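Local coordinates for protein monooxygenase (Agrobacterium tumefaciens, PDB 2I7G) that probably acts as a flavin-dependent oxidoreductase, a TIM-barrel monooxygenase of the bacterial luciferase-like family that oxidises an organic substrate not yet defined, at residues B[253-258]-B[329-334]; B[26-31]-B[64-69]; B[266-271]-B[291-296]. All coordinates share one frame; numbering follows the deposited sequence.

Contact 1: B[253-258]-B[329-334]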
loop_
_atom_site.group_PDB
_atom_site.type_symbol
_atom_site.label_atom_id
_atom_site.label_comp_id
_atom_site.label_asym_id
_atom_site.label_seq_id
_atom_site.Cartn_x
_atom_site.Cartn_y
_atom_site.Cartn_z
ATOM N N SER B 253 -6.614 -5.507 -24.469
ATOM C CA SER B 253 -6.022 -6.687 -23.866
ATOM C C SER B 253 -7.119 -7.757 -23.809
ATOM O O SER B 253 -8.339 -7.456 -23.716
ATOM C CB SER B 253 -5.565 -6.353 -22.417
ATOM O OG SER B 253 -4.945 -7.487 -21.854
ATOM N N ILE B 254 -6.691 -9.012 -23.831
ATOM C CA ILE B 254 -7.600 -10.082 -23.408
ATOM C C ILE B 254 -7.053 -10.724 -22.135
ATOM O O ILE B 254 -5.830 -10.935 -21.992
ATOM C CB ILE B 254 -7.917 -11.109 -24.519
ATOM C CG1 ILE B 254 -6.668 -11.940 -24.896
ATOM C CG2 ILE B 254 -8.604 -10.397 -25.760
ATOM C CD1 ILE B 254 -6.931 -13.027 -25.979
ATOM N N ASN B 255 -7.958 -11.007 -21.202
ATOM C CA ASN B 255 -7.608 -11.557 -19.896
ATOM C C ASN B 255 -8.259 -12.944 -19.846
ATOM O O ASN B 255 -9.470 -13.045 -19.901
ATOM C CB ASN B 255 -8.222 -10.708 -18.789
ATOM C CG ASN B 255 -7.616 -9.319 -18.681
ATOM O OD1 ASN B 255 -6.759 -8.918 -19.458
ATOM N ND2 ASN B 255 -8.106 -8.563 -17.693
ATOM N N VAL B 256 -7.447 -13.990 -19.771
ATOM C CA VAL B 256 -7.950 -15.348 -19.911
ATOM C C VAL B 256 -7.416 -16.244 -18.780
ATOM O O VAL B 256 -6.375 -15.942 -18.152
ATOM C CB VAL B 256 -7.520 -15.955 -21.284
ATOM C CG1 VAL B 256 -7.924 -15.032 -22.414
ATOM C CG2 VAL B 256 -5.992 -16.232 -21.355
ATOM N N HIS B 257 -8.106 -17.362 -18.581
ATOM C CA HIS B 257 -7.629 -18.386 -17.667
ATOM C C HIS B 257 -6.882 -19.442 -18.445
ATOM O O HIS B 257 -7.178 -19.683 -19.617
ATOM C CB HIS B 257 -8.795 -19.005 -16.912
ATOM C CG HIS B 257 -9.500 -18.021 -16.033
ATOM N ND1 HIS B 257 -10.783 -17.579 -16.286
ATOM C CD2 HIS B 257 -9.075 -17.336 -14.944
ATOM C CE1 HIS B 257 -11.129 -16.691 -15.366
ATOM N NE2 HIS B 257 -10.121 -16.541 -14.531
ATOM N N GLY B 258 -5.937 -20.093 -17.777
ATOM C CA GLY B 258 -5.224 -21.189 -18.439
ATOM C C GLY B 258 -4.030 -21.671 -17.648
ATOM O O GLY B 258 -3.878 -21.366 -16.451
ATOM N N ARG B 329 -2.193 -6.685 -25.801
ATOM C CA ARG B 329 -1.764 -7.264 -24.561
ATOM C C ARG B 329 -2.556 -8.567 -24.318
ATOM O O ARG B 329 -3.715 -8.666 -24.722
ATOM C CB ARG B 329 -1.943 -6.221 -23.429
ATOM C CG ARG B 329 -1.666 -6.779 -22.022
ATOM C CD ARG B 329 -1.858 -5.678 -20.941
ATOM N NE ARG B 329 -0.794 -4.683 -20.958
ATOM C CZ ARG B 329 -0.650 -3.713 -20.024
ATOM N NH1 ARG B 329 -1.506 -3.597 -19.025
ATOM N NH2 ARG B 329 0.371 -2.890 -20.094
ATOM N N PHE B 330 -1.897 -9.539 -23.692
ATOM C CA PHE B 330 -2.473 -10.850 -23.358
ATOM C C PHE B 330 -2.112 -11.135 -21.917
ATOM O O PHE B 330 -0.916 -11.196 -21.593
ATOM C CB PHE B 330 -1.911 -11.953 -24.285
ATOM C CG PHE B 330 -2.320 -13.337 -23.906
ATOM C CD1 PHE B 330 -3.538 -13.863 -24.371
ATOM C CD2 PHE B 330 -1.505 -14.131 -23.072
ATOM C CE1 PHE B 330 -3.962 -15.143 -24.010
ATOM C CE2 PHE B 330 -1.895 -15.455 -22.748
ATOM C CZ PHE B 330 -3.139 -15.949 -23.198
ATOM N N LEU B 331 -3.110 -11.332 -21.044
ATOM C CA LEU B 331 -2.878 -11.610 -19.636
ATOM C C LEU B 331 -3.466 -12.971 -19.243
ATOM O O LEU B 331 -4.643 -13.240 -19.482
ATOM C CB LEU B 331 -3.518 -10.532 -18.739
ATOM C CG LEU B 331 -2.966 -9.111 -18.752
ATOM C CD1 LEU B 331 -3.608 -8.363 -17.526
ATOM C CD2 LEU B 331 -1.404 -9.092 -18.695
ATOM N N LEU B 332 -2.637 -13.803 -18.623
ATOM C CA LEU B 332 -3.026 -15.185 -18.332
ATOM C C LEU B 332 -3.142 -15.370 -16.819
ATOM O O LEU B 332 -2.182 -15.024 -16.091
ATOM C CB LEU B 332 -1.908 -16.082 -18.893
ATOM C CG LEU B 332 -2.126 -17.575 -18.689
ATOM C CD1 LEU B 332 -3.430 -18.078 -19.366
ATOM C CD2 LEU B 332 -0.833 -18.427 -19.141
ATOM N N GLN B 333 -4.246 -15.955 -16.350
ATOM C CA GLN B 333 -4.412 -16.278 -14.921
ATOM C C GLN B 333 -4.293 -17.799 -14.767
ATOM O O GLN B 333 -5.180 -18.547 -15.211
ATOM C CB GLN B 333 -5.754 -15.757 -14.385
ATOM C CG GLN B 333 -5.993 -16.162 -12.925
ATOM C CD GLN B 333 -7.257 -15.542 -12.324
ATOM O OE1 GLN B 333 -7.472 -14.327 -12.390
ATOM N NE2 GLN B 333 -8.029 -16.342 -11.688
HETATM N N MSE B 334 -3.170 -18.239 -14.197
HETATM C CA MSE B 334 -2.894 -19.666 -13.936
HETATM C C MSE B 334 -3.064 -19.984 -12.450
HETATM O O MSE B 334 -3.629 -21.025 -12.066
HETATM C CB MSE B 334 -1.444 -20.015 -14.332
HETATM C CG MSE B 334 -1.050 -19.640 -15.746
HETATM SE SE MSE B 334 0.746 -20.303 -16.252
HETATM C CE MSE B 334 1.807 -19.303 -15.000
#
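V256 presses one methyl group on the far end of the F330 ring, V256 CG2 standing 3.4 Å from F330 CZ, and the two side chains meet at about a right angle. I254 reaches the same ring nearer its root: its CG1 is 3.7 Å from F330 CD1, and its terminal CD1 lies in the ring plane at the edge. With CG of F330 opposite the backbone N (chi1 173°), the ring is laid back over the neighbouring strand and spans both residues. The CG2 of V256 also meets L332 CD1 at 3.7 Å, and that leucine methyl runs on to G258, 3.6 Å from its N. On the other face, the imidazole of H257 and the Q333 side chain lie alongside each other, while S253 OG rests 3.4 Å from R329 CG. These contacts hang on two parallel strands in straight one-to-one register, S253 beside R329 through H257 beside Q333, which are neighbouring strands of the TIM barrel, inclined at 32°. Five backbone bonds join them, with I254 and V256 each using both N and O; L331 N to I254 O is 2.9 Å. At the end of the pairing G258 N reaches Q333 O at 3.1 Å, but from 39° out of the carbonyl plane. Further out, Y351 of helix 341-363 packs on F330 and L332, so their face is the one turned to the helical shell. R329 is anchored on the other face by salt bridges to E23 and E128, and R286 holds ND1 of H257.

Contact 2: B[26-31]-B[64-69]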
loop_
_atom_site.group_PDB
_atom_site.type_symbol
_atom_site.label_atom_id
_atom_site.label_comp_id
_atom_site.label_asym_id
_atom_site.label_seq_id
_atom_site.Cartn_x
_atom_site.Cartn_y
_atom_site.Cartn_z
ATOM N N LEU B 26 0.821 -11.928 -16.721
ATOM C CA LEU B 26 0.129 -12.829 -15.783
ATOM C C LEU B 26 -0.754 -11.973 -14.891
ATOM O O LEU B 26 -0.441 -10.793 -14.668
ATOM C CB LEU B 26 1.112 -13.532 -14.842
ATOM C CG LEU B 26 1.958 -14.649 -15.490
ATOM C CD1 LEU B 26 3.249 -14.946 -14.698
ATOM C CD2 LEU B 26 1.082 -15.880 -15.681
ATOM N N TYR B 27 -1.837 -12.562 -14.403
ATOM C CA TYR B 27 -2.573 -11.945 -13.264
ATOM C C TYR B 27 -3.070 -13.004 -12.308
ATOM O O TYR B 27 -3.241 -14.159 -12.715
ATOM C CB TYR B 27 -3.663 -10.974 -13.710
ATOM C CG TYR B 27 -4.894 -11.576 -14.358
ATOM C CD1 TYR B 27 -6.143 -11.501 -13.720
ATOM C CD2 TYR B 27 -4.819 -12.205 -15.608
ATOM C CE1 TYR B 27 -7.284 -12.024 -14.324
ATOM C CE2 TYR B 27 -5.962 -12.760 -16.210
ATOM C CZ TYR B 27 -7.182 -12.670 -15.549
ATOM O OH TYR B 27 -8.306 -13.198 -16.146
ATOM N N THR B 28 -3.325 -12.635 -11.051
ATOM C CA THR B 28 -3.843 -13.605 -10.076
ATOM C C THR B 28 -4.628 -12.827 -9.024
ATOM O O THR B 28 -4.429 -11.591 -8.872
ATOM C CB THR B 28 -2.712 -14.482 -9.454
ATOM O OG1 THR B 28 -3.243 -15.435 -8.502
ATOM C CG2 THR B 28 -1.687 -13.606 -8.725
ATOM N N PHE B 29 -5.459 -13.575 -8.294
ATOM C CA PHE B 29 -6.207 -13.069 -7.169
ATOM C C PHE B 29 -5.579 -13.485 -5.840
ATOM O O PHE B 29 -6.049 -13.030 -4.766
ATOM C CB PHE B 29 -7.671 -13.564 -7.225
ATOM C CG PHE B 29 -8.424 -13.129 -8.467
ATOM C CD1 PHE B 29 -7.992 -12.038 -9.225
ATOM C CD2 PHE B 29 -9.577 -13.812 -8.863
ATOM C CE1 PHE B 29 -8.705 -11.606 -10.358
ATOM C CE2 PHE B 29 -10.289 -13.423 -9.984
ATOM C CZ PHE B 29 -9.858 -12.321 -10.760
ATOM N N ALA B 30 -4.540 -14.341 -5.926
ATOM C CA ALA B 30 -3.799 -14.808 -4.757
ATOM C C ALA B 30 -4.760 -15.537 -3.807
ATOM O O ALA B 30 -4.931 -15.166 -2.637
ATOM C CB ALA B 30 -3.098 -13.625 -4.055
ATOM N N ASP B 31 -5.371 -16.592 -4.340
ATOM C CA ASP B 31 -6.234 -17.536 -3.602
ATOM C C ASP B 31 -5.460 -18.186 -2.460
ATOM O O ASP B 31 -4.279 -18.507 -2.592
ATOM C CB ASP B 31 -6.709 -18.635 -4.576
ATOM C CG ASP B 31 -7.229 -18.066 -5.925
ATOM O OD1 ASP B 31 -8.277 -18.546 -6.403
ATOM O OD2 ASP B 31 -6.622 -17.133 -6.507
ATOM N N ASP B 64 5.996 -9.274 -19.397
ATOM C CA ASP B 64 5.818 -7.820 -19.546
ATOM C C ASP B 64 4.991 -7.173 -18.468
ATOM O O ASP B 64 5.192 -6.000 -18.165
ATOM C CB ASP B 64 5.202 -7.512 -20.911
ATOM C CG ASP B 64 6.114 -7.958 -22.051
ATOM O OD1 ASP B 64 7.274 -7.472 -22.101
ATOM O OD2 ASP B 64 5.688 -8.816 -22.851
ATOM N N VAL B 65 4.029 -7.920 -17.915
ATOM C CA VAL B 65 3.046 -7.338 -16.989
ATOM C C VAL B 65 2.674 -8.380 -15.956
ATOM O O VAL B 65 2.550 -9.565 -16.289
ATOM C CB VAL B 65 1.716 -6.978 -17.730
ATOM C CG1 VAL B 65 0.667 -6.437 -16.733
ATOM C CG2 VAL B 65 1.970 -6.028 -18.893
ATOM N N PHE B 66 2.483 -7.930 -14.713
ATOM C CA PHE B 66 1.884 -8.781 -13.694
ATOM C C PHE B 66 0.771 -8.005 -12.975
ATOM O O PHE B 66 1.009 -6.863 -12.481
ATOM C CB PHE B 66 2.979 -9.242 -12.697
ATOM C CG PHE B 66 2.630 -10.521 -11.928
ATOM C CD1 PHE B 66 3.360 -11.701 -12.164
ATOM C CD2 PHE B 66 1.593 -10.534 -11.011
ATOM C CE1 PHE B 66 3.065 -12.888 -11.485
ATOM C CE2 PHE B 66 1.249 -11.717 -10.307
ATOM C CZ PHE B 66 1.997 -12.913 -10.555
ATOM N N GLY B 67 -0.410 -8.619 -12.929
ATOM C CA GLY B 67 -1.600 -8.020 -12.266
ATOM C C GLY B 67 -2.062 -8.727 -11.006
ATOM O O GLY B 67 -2.006 -9.971 -10.919
ATOM N N LEU B 68 -2.563 -7.954 -10.028
ATOM C CA LEU B 68 -3.123 -8.546 -8.797
ATOM C C LEU B 68 -4.530 -7.959 -8.613
ATOM O O LEU B 68 -4.717 -6.712 -8.708
ATOM C CB LEU B 68 -2.317 -8.152 -7.573
ATOM C CG LEU B 68 -0.844 -8.514 -7.602
ATOM C CD1 LEU B 68 -0.231 -8.067 -6.271
ATOM C CD2 LEU B 68 -0.638 -10.046 -7.727
ATOM N N GLY B 69 -5.497 -8.846 -8.399
ATOM C CA GLY B 69 -6.893 -8.423 -8.244
ATOM C C GLY B 69 -7.293 -8.208 -6.804
ATOM O O GLY B 69 -6.730 -8.809 -5.882
HETATM O O HOH W 1 -7.675 -11.039 -4.504
#
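L26 lies over one face of the F66 ring, its CB 4.2 Å from the ring centroid and 24° off the normal, displaced toward the rim. Its CD1 follows the same rim at 3.8 Å from F66 CE1, so the leucine grips one flank of the ring. T28 takes a different part of it: the methyl CG2 comes in at the edge, near the ring plane, 3.8 Å from F66 CE2, and also touches L68 CD2 as those two side chains run side by side. The threonine torsion divides the labour, since OG1 stands opposite the backbone N (chi1 -180°) and CG2 is left to fill the apolar corner. This dense half faces helix 40-60, whose I55 and A58 pack on F66. Strands 23-28 and 65-68, 11° from parallel, and that helix form a beta-alpha-beta unit of the barrel wall. The backbone bonds include G67 N to L26 O at 2.8 Å and follow the usual parallel pattern, L26 and T28 each bonding through both N and O. Y27 stands on the other face, its CB against the backbone of G67 and its ring carried off toward Q333. Past T28 the pairing opens. There T28 OG1 accepts from A30 N at 3.1 Å, an ST turn that bends the chain away from 64-69, and it has a second partner in A335 O. The partly exposed F29 turns away from the other segment and touches 64-69 lightly, F29 CD1 lying 3.9 Å from G69 CA. Between the diverging backbones a water sits between the carbonyls, 2.6 Å from F29 O and 2.8 Å from G69 O, and could bridge them where direct pairing has ended. D31 is drawn off to a salt bridge with R281.

Contact 3: B[266-271]-B[291-296]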
loop_
_atom_site.group_PDB
_atom_site.type_symbol
_atom_site.label_atom_id
_atom_site.label_comp_id
_atom_site.label_asym_id
_atom_site.label_seq_id
_atom_site.Cartn_x
_atom_site.Cartn_y
_atom_site.Cartn_z
ATOM N N LYS B 266 -0.155 -33.019 -18.946
ATOM C CA LYS B 266 0.213 -32.555 -17.614
ATOM C C LYS B 266 -0.502 -31.245 -17.289
ATOM O O LYS B 266 -1.032 -31.065 -16.191
ATOM C CB LYS B 266 1.731 -32.366 -17.480
ATOM C CG LYS B 266 2.481 -33.705 -17.241
ATOM C CD LYS B 266 4.004 -33.454 -17.391
ATOM C CE LYS B 266 4.795 -34.693 -17.031
ATOM N NZ LYS B 266 4.772 -34.954 -15.570
ATOM N N ALA B 267 -0.525 -30.320 -18.246
ATOM C CA ALA B 267 -1.229 -29.058 -18.001
ATOM C C ALA B 267 -2.711 -29.310 -17.669
ATOM O O ALA B 267 -3.231 -28.751 -16.678
ATOM C CB ALA B 267 -1.104 -28.156 -19.183
ATOM N N ALA B 268 -3.379 -30.120 -18.482
ATOM C CA ALA B 268 -4.796 -30.438 -18.253
ATOM C C ALA B 268 -5.008 -31.120 -16.889
ATOM O O ALA B 268 -5.872 -30.678 -16.104
ATOM C CB ALA B 268 -5.332 -31.333 -19.394
ATOM N N ASP B 269 -4.223 -32.169 -16.606
ATOM C CA ASP B 269 -4.395 -32.959 -15.376
ATOM C C ASP B 269 -4.177 -32.065 -14.152
ATOM O O ASP B 269 -4.977 -32.075 -13.202
ATOM C CB ASP B 269 -3.424 -34.143 -15.332
ATOM C CG ASP B 269 -3.778 -35.266 -16.322
ATOM O OD1 ASP B 269 -4.868 -35.269 -16.917
ATOM O OD2 ASP B 269 -2.925 -36.167 -16.501
ATOM N N GLN B 270 -3.103 -31.280 -14.191
ATOM C CA GLN B 270 -2.736 -30.456 -13.047
ATOM C C GLN B 270 -3.758 -29.352 -12.806
ATOM O O GLN B 270 -4.057 -29.043 -11.648
ATOM C CB GLN B 270 -1.310 -29.888 -13.181
ATOM C CG GLN B 270 -0.256 -30.987 -13.098
ATOM C CD GLN B 270 1.159 -30.506 -13.442
ATOM O OE1 GLN B 270 1.411 -29.309 -13.643
ATOM N NE2 GLN B 270 2.095 -31.475 -13.541
ATOM N N PHE B 271 -4.321 -28.798 -13.881
ATOM C CA PHE B 271 -5.334 -27.727 -13.786
ATOM C C PHE B 271 -6.698 -28.278 -13.356
ATOM O O PHE B 271 -7.427 -27.617 -12.629
ATOM C CB PHE B 271 -5.427 -26.981 -15.127
ATOM C CG PHE B 271 -5.880 -25.513 -15.037
ATOM C CD1 PHE B 271 -7.001 -25.085 -15.744
ATOM C CD2 PHE B 271 -5.167 -24.568 -14.288
ATOM C CE1 PHE B 271 -7.419 -23.735 -15.696
ATOM C CE2 PHE B 271 -5.577 -23.207 -14.247
ATOM C CZ PHE B 271 -6.694 -22.805 -14.964
ATOM N N THR B 291 -16.470 -31.630 -12.330
ATOM C CA THR B 291 -16.134 -32.885 -13.011
ATOM C C THR B 291 -16.779 -33.009 -14.394
ATOM O O THR B 291 -16.871 -34.114 -14.962
ATOM C CB THR B 291 -16.457 -34.104 -12.156
ATOM O OG1 THR B 291 -17.888 -34.242 -12.060
ATOM C CG2 THR B 291 -15.807 -33.945 -10.761
ATOM N N ASN B 292 -17.199 -31.870 -14.952
ATOM C CA ASN B 292 -17.748 -31.895 -16.301
ATOM C C ASN B 292 -16.568 -31.883 -17.288
ATOM O O ASN B 292 -16.166 -30.830 -17.790
ATOM C CB ASN B 292 -18.735 -30.750 -16.540
ATOM C CG ASN B 292 -19.577 -30.967 -17.778
ATOM O OD1 ASN B 292 -19.091 -31.456 -18.798
ATOM N ND2 ASN B 292 -20.859 -30.630 -17.686
ATOM N N ARG B 293 -16.023 -33.073 -17.541
ATOM C CA ARG B 293 -14.833 -33.238 -18.379
ATOM C C ARG B 293 -15.131 -32.816 -19.817
ATOM O O ARG B 293 -14.278 -32.202 -20.462
ATOM C CB ARG B 293 -14.344 -34.697 -18.351
ATOM C CG ARG B 293 -13.013 -34.930 -19.067
ATOM C CD ARG B 293 -11.854 -34.373 -18.265
ATOM N NE ARG B 293 -10.631 -34.241 -19.073
ATOM C CZ ARG B 293 -9.397 -34.187 -18.572
ATOM N NH1 ARG B 293 -8.353 -34.073 -19.386
ATOM N NH2 ARG B 293 -9.193 -34.257 -17.257
ATOM N N ALA B 294 -16.322 -33.155 -20.310
ATOM C CA ALA B 294 -16.725 -32.772 -21.672
ATOM C C ALA B 294 -16.588 -31.248 -21.869
ATOM O O ALA B 294 -16.030 -30.792 -22.879
ATOM C CB ALA B 294 -18.148 -33.242 -21.983
ATOM N N HIS B 295 -17.081 -30.468 -20.907
ATOM C CA HIS B 295 -17.006 -29.015 -21.016
ATOM C C HIS B 295 -15.574 -28.470 -20.874
ATOM O O HIS B 295 -15.165 -27.586 -21.638
ATOM C CB HIS B 295 -17.956 -28.347 -20.037
ATOM C CG HIS B 295 -19.315 -28.087 -20.613
ATOM N ND1 HIS B 295 -20.252 -29.086 -20.791
ATOM C CD2 HIS B 295 -19.888 -26.946 -21.070
ATOM C CE1 HIS B 295 -21.353 -28.566 -21.310
ATOM N NE2 HIS B 295 -21.159 -27.270 -21.487
ATOM N N PHE B 296 -14.818 -29.003 -19.911
ATOM C CA PHE B 296 -13.432 -28.584 -19.729
ATOM C C PHE B 296 -12.625 -28.903 -20.999
ATOM O O PHE B 296 -11.823 -28.086 -21.464
ATOM C CB PHE B 296 -12.838 -29.301 -18.524
ATOM C CG PHE B 296 -11.337 -29.143 -18.379
ATOM C CD1 PHE B 296 -10.767 -27.915 -18.067
ATOM C CD2 PHE B 296 -10.508 -30.260 -18.527
ATOM C CE1 PHE B 296 -9.374 -27.776 -17.910
ATOM C CE2 PHE B 296 -9.126 -30.134 -18.355
ATOM C CZ PHE B 296 -8.562 -28.914 -18.045
HETATM O O HOH W 2 -7.071 -35.289 -15.965
HETATM O O HOH W 3 -5.378 -35.067 -19.510
#
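A268 and F296 mark the nearest backbone approach of the two helical segments, their CA atoms 9.0 Å apart, a gap that side chains must fill. The F296 ring does most of this: its CZ comes to 3.8 Å from A268 O, and its CE2 to 4.1 Å from A268 CB. Another part of the same ring meets F271, F296 CE1 to F271 CD1 at 4.2 Å, each atom near the plane of the other ring, so the phenylalanines touch edge to edge rather than stack. R293 reaches across toward 266-271, a bend at chi2 (73°) bringing its guanidinium alongside the F296 ring, with F296 CE2 4.0 Å above the centre of the guanidinium plane; its NH1 ends near A268 CB. Y272 adds a cation-pi contact to R293 and a ring stack to F296. The guanidinium stays beyond salt-bridge range of D269, with R293 NH1 4.4 Å from D269 OD1, and its NE is paired with D297 instead. Two waters appear to link D269 and R293, but these bridges are doubtful: one bond is improbably short, another is weak, and D269 has two conformers. Behind the contact, N292 N-caps helix 293-300, its OD1 accepting from H295 N at 3.1 Å. Both helices belong to the long excursion between strand 252-260 and helix 311-325, consistent with the insertion that bacterial luciferase-like barrels carry after their seventh strand.

How the contacts relate
From the N terminus, contact 2 closes first: strand 23-28 runs through helix 40-60 to strand 65-68, a short loop complete well before the others begin. Contact 1 opens at 252-260; contact 3 opens and closes inside its loop, joining two helices of that excursion, before 329-333 completes contact 1. Contacts 1 and 2 share the barrel sheet, centres about 10 Å apart, because 329-333 neighbours 23-28; a probable hydrogen bond from Y27 N to L332 O closes the cylinder between last and first strands. Contact 3 touches contact 1 where F271 packs on G258 and M334, but it stays about 9 Å from contact 2 at the nearest atoms.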